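Local coordinates for activating signal cointegrator 1 complex subunit 3 (PDB 6YXQ), which unwinds DNA in the 3'-5' direction with ATP during alkylation repair, helps rescue stalled ribosomes, and binds ASCC2 through the N-terminal part present here, at the interface of chains A and B. Sequence-based numbering; all coordinates share one arbitrary frame. Chains: chain A, Activating signal cointegrator 1 complex subunit 3; chain B, Activating signal cointegrator 1 complex subunit 2.

Contact 1: the interface of chains A and B. Residues chain A 167-168, 171-172; chain B 129, 132-133, 136, 179.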
# COMPACT_ATOMS: atom_id res chain seq x y z
N PHE A 167 15.34 8.58 -3.28
CA PHE A 167 14.28 9.59 -3.33
C PHE A 167 13.41 9.52 -2.09
O PHE A 167 12.94 8.45 -1.70
CB PHE A 167 13.41 9.41 -4.57
CG PHE A 167 12.16 10.25 -4.54
CD1 PHE A 167 12.19 11.57 -4.98
CD2 PHE A 167 10.98 9.74 -4.04
CE1 PHE A 167 11.05 12.35 -4.94
CE2 PHE A 167 9.84 10.52 -3.99
CZ PHE A 167 9.87 11.83 -4.45
N GLY A 168 13.15 10.69 -1.50
CA GLY A 168 12.32 10.77 -0.31
C GLY A 168 12.97 10.21 0.94
O GLY A 168 12.26 9.80 1.87
N LEU A 171 12.43 12.34 4.15
CA LEU A 171 11.05 12.73 4.35
C LEU A 171 10.48 12.11 5.62
O LEU A 171 10.87 11.03 6.06
CB LEU A 171 10.19 12.30 3.16
CG LEU A 171 10.11 13.29 2.00
CD1 LEU A 171 8.87 13.01 1.18
CD2 LEU A 171 10.12 14.73 2.49
N ALA A 172 9.53 12.83 6.22
CA ALA A 172 8.79 12.31 7.37
C ALA A 172 7.75 11.31 6.90
O ALA A 172 7.03 11.54 5.92
CB ALA A 172 8.12 13.45 8.13
N LEU B 129 7.00 5.70 -0.85
CA LEU B 129 7.93 6.67 -1.45
C LEU B 129 7.93 6.57 -2.98
O LEU B 129 8.02 7.59 -3.67
CB LEU B 129 9.34 6.48 -0.89
CG LEU B 129 9.45 6.68 0.62
CD1 LEU B 129 10.53 5.79 1.17
CD2 LEU B 129 9.71 8.13 0.97
N LEU B 132 4.92 8.37 -4.15
CA LEU B 132 5.19 9.81 -4.06
C LEU B 132 5.99 10.29 -5.26
O LEU B 132 5.67 11.33 -5.86
CB LEU B 132 5.94 10.12 -2.77
CG LEU B 132 5.69 11.48 -2.13
CD1 LEU B 132 6.39 11.50 -0.80
CD2 LEU B 132 6.16 12.64 -2.99
N ARG B 133 7.05 9.56 -5.60
CA ARG B 133 7.88 9.97 -6.74
C ARG B 133 7.05 10.07 -8.00
O ARG B 133 7.19 11.02 -8.78
CB ARG B 133 9.04 9.01 -6.93
CG ARG B 133 10.21 9.66 -7.63
CD ARG B 133 11.46 8.82 -7.57
NE ARG B 133 12.59 9.55 -8.14
CZ ARG B 133 13.77 9.01 -8.42
NH1 ARG B 133 13.98 7.72 -8.18
NH2 ARG B 133 14.73 9.75 -8.94
N THR B 136 4.61 13.06 -8.03
CA THR B 136 5.25 14.36 -8.24
C THR B 136 5.67 14.53 -9.70
O THR B 136 6.33 13.65 -10.26
CB THR B 136 6.48 14.51 -7.34
OG1 THR B 136 6.23 13.91 -6.06
CG2 THR B 136 6.83 15.99 -7.16
N LEU B 179 0.65 14.65 3.07
CA LEU B 179 1.43 14.36 1.87
C LEU B 179 0.58 13.64 0.83
O LEU B 179 0.62 13.99 -0.36
CB LEU B 179 2.64 13.51 2.25
CG LEU B 179 3.88 13.46 1.34
CD1 LEU B 179 4.11 14.79 0.64
CD2 LEU B 179 5.10 13.08 2.16
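The benzyl side chain of A:Phe167 lies flat along the outstretched side chain of B:Arg133 in this largely apolar patch between the N-terminal region of ASCC3 and ASCC2. CG of B:Arg133 stands over the middle of the ring, 3.5 Å from its centroid, in a CH-pi contact. CB of the arginine approaches the ring atom CE2 of A:Phe167 to 3.4 Å, and CD lies near CG of the ring. The arginine chain is extended from CG to NE, with CG anti to its backbone N (chi1 -155°), and therefore runs along the face from the far end of the ring back to its root. The guanidinium is turned almost parallel to the phenyl plane, 7° away, but the benzylic CB of A:Phe167 lies over its face, toward the rim, and the guanidinium does not stack on the ring itself. In A:Phe167, CG is likewise anti to the backbone N (chi1 169°), which directs the ring away from its own backbone toward helix 114-135 of ASCC2.

Leucines make the aliphatic part of the patch. CD1 of A:Leu171 meets CD1 of B:Leu132 tip to tip at 3.5 Å, and the same methyl group packs against CD2 of B:Leu179 at 3.9 Å. The other methyl of B:Leu132, CD2, faces CZ of A:Phe167 at 4.1 Å, and this leucine therefore touches both A:Phe167 and A:Leu171. CD2 of B:Leu129 packs against the backbone of A:Gly168, 3.9 Å from its CA.

No polar pair joins the two chains here. Within ASCC2, the hydroxyl OG1 of B:Thr136 donates a hydrogen bond of 2.7 Å to the carbonyl O of B:Leu132, approaching from above the carbonyl plane and tying the residue just beyond the helix to its last turn.

The ASCC3 residues belong to the loop segment after helix 147-163; they cross the C-terminal half of helix 114-135 of ASCC2 and reach the start of helix 177-190.

Contact 2: the interface of chains A and B. Residues chain A 179-181, 183; chain B 318, 321-322.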
# COMPACT_ATOMS: atom_id res chain seq x y z
N ASP A 179 -7.22 1.62 11.47
CA ASP A 179 -7.61 0.46 12.27
C ASP A 179 -9.12 0.48 12.50
O ASP A 179 -9.84 1.38 12.05
CB ASP A 179 -6.86 0.43 13.60
CG ASP A 179 -6.53 -0.97 14.06
OD1 ASP A 179 -6.98 -1.94 13.41
OD2 ASP A 179 -5.82 -1.12 15.07
N LEU A 180 -9.60 -0.54 13.22
CA LEU A 180 -10.98 -0.56 13.65
C LEU A 180 -11.17 0.42 14.79
O LEU A 180 -10.37 0.45 15.72
CB LEU A 180 -11.40 -1.97 14.09
CG LEU A 180 -11.49 -3.06 13.03
CD1 LEU A 180 -11.53 -4.43 13.71
CD2 LEU A 180 -12.72 -2.86 12.17
N ASP A 181 -12.21 1.24 14.70
CA ASP A 181 -12.57 2.08 15.82
C ASP A 181 -13.10 1.21 16.96
O ASP A 181 -13.74 0.17 16.74
CB ASP A 181 -13.61 3.12 15.41
CG ASP A 181 -12.98 4.33 14.77
OD1 ASP A 181 -11.73 4.41 14.71
OD2 ASP A 181 -13.72 5.22 14.30
N PHE A 183 -15.40 0.02 19.59
CA PHE A 183 -16.73 -0.02 20.13
C PHE A 183 -16.75 -1.15 21.11
O PHE A 183 -15.73 -1.67 21.54
CB PHE A 183 -17.78 -0.23 19.05
CG PHE A 183 -17.70 0.77 18.00
CD1 PHE A 183 -16.87 0.57 16.92
CD2 PHE A 183 -18.45 1.93 18.07
CE1 PHE A 183 -16.78 1.48 15.94
CE2 PHE A 183 -18.37 2.86 17.07
CZ PHE A 183 -17.53 2.64 16.00
N HIS B 318 -17.97 -0.48 13.51
CA HIS B 318 -17.02 0.31 12.74
C HIS B 318 -17.59 0.65 11.36
O HIS B 318 -17.46 1.79 10.89
CB HIS B 318 -15.70 -0.45 12.63
CG HIS B 318 -14.72 0.16 11.69
ND1 HIS B 318 -13.79 1.10 12.08
CD2 HIS B 318 -14.49 -0.07 10.37
CE1 HIS B 318 -13.05 1.45 11.04
NE2 HIS B 318 -13.45 0.75 9.99
N LYS B 321 -20.32 3.35 11.62
CA LYS B 321 -19.71 4.66 11.86
C LYS B 321 -19.10 5.22 10.58
O LYS B 321 -19.31 6.39 10.23
CB LYS B 321 -18.67 4.55 12.96
CG LYS B 321 -18.06 5.88 13.36
CD LYS B 321 -17.00 5.70 14.44
CE LYS B 321 -16.34 7.02 14.82
NZ LYS B 321 -15.15 6.81 15.71
N LYS B 322 -18.35 4.38 9.84
CA LYS B 322 -17.72 4.86 8.61
C LYS B 322 -18.75 5.22 7.55
O LYS B 322 -18.54 6.17 6.78
CB LYS B 322 -16.76 3.80 8.07
CG LYS B 322 -15.53 3.57 8.93
CD LYS B 322 -14.82 4.87 9.22
CE LYS B 322 -13.96 4.76 10.47
NZ LYS B 322 -13.45 6.08 10.89
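A:Leu180 and A:Asp181 approach the imidazole of B:His318 from different directions, at a site where an irregular segment of the ASCC2-binding region of ASCC3 lies along the long helix 306-340 of ASCC2, a member of the ASCC2 family. The histidine ring is sandwiched. CD2 of A:Leu180 sits over one face, 3.9 Å from the centroid and displaced toward the rim, while CG of B:Lys322 from the same helix backs the opposite face. The leucine side chain crosses the histidine at about a right angle. At the ring edge, in plane, comes CB of A:Asp181. The backbone N of A:Asp181 donates a hydrogen bond of 3.1 Å to ND1 of B:His318. This bond is nearly straight (173° at H), although the donor N lies tilted out of the imidazole plane. An alanine in place of B:His318 would probably leave this backbone N-H without its acceptor and the methyl of A:Leu180 without the ring it rests on.

The carboxylate of A:Asp181 is turned toward two lysines. With CG anti to its backbone N (chi1 -175°) and the rest of its chain extended, B:Lys321 carries NZ to OD2 of A:Asp181, forming a salt bridge and hydrogen bond at 2.6 Å; the ammonium meets the oxygen from above the carboxylate plane. B:Lys322 instead bends at chi2 (-52°), and its NZ makes a longer salt bridge of 3.5 Å to the same OD2. The paired positive charges would be expected to favour an ionised aspartate.

A:Phe183 brings the far rim of its ring to the helix: CE1 packs on CA of B:His318 at 3.4 Å, and CZ on CD of B:Lys321 at 3.5 Å, the phenyl and lysine side chains crossing at a slant.

Contact 1 and contact 2 lie about 29 Å apart, measured between the centres of their C-alpha atoms, and share no residue. Both draw on the same stretch of ASCC3 after helix 147-163, the last helix modelled in that chain, with contact 2 further toward the C-terminal end. On ASCC2 they use different elements: helices 114-135 and 177-190 at contact 1, helix 306-340 at contact 2. One irregular segment thus bridges well-separated helices, by apolar packing first and a mixture of charge and packing later. Such spread-out attachment fits a scaffolding subunit that binds ASCC2 directly.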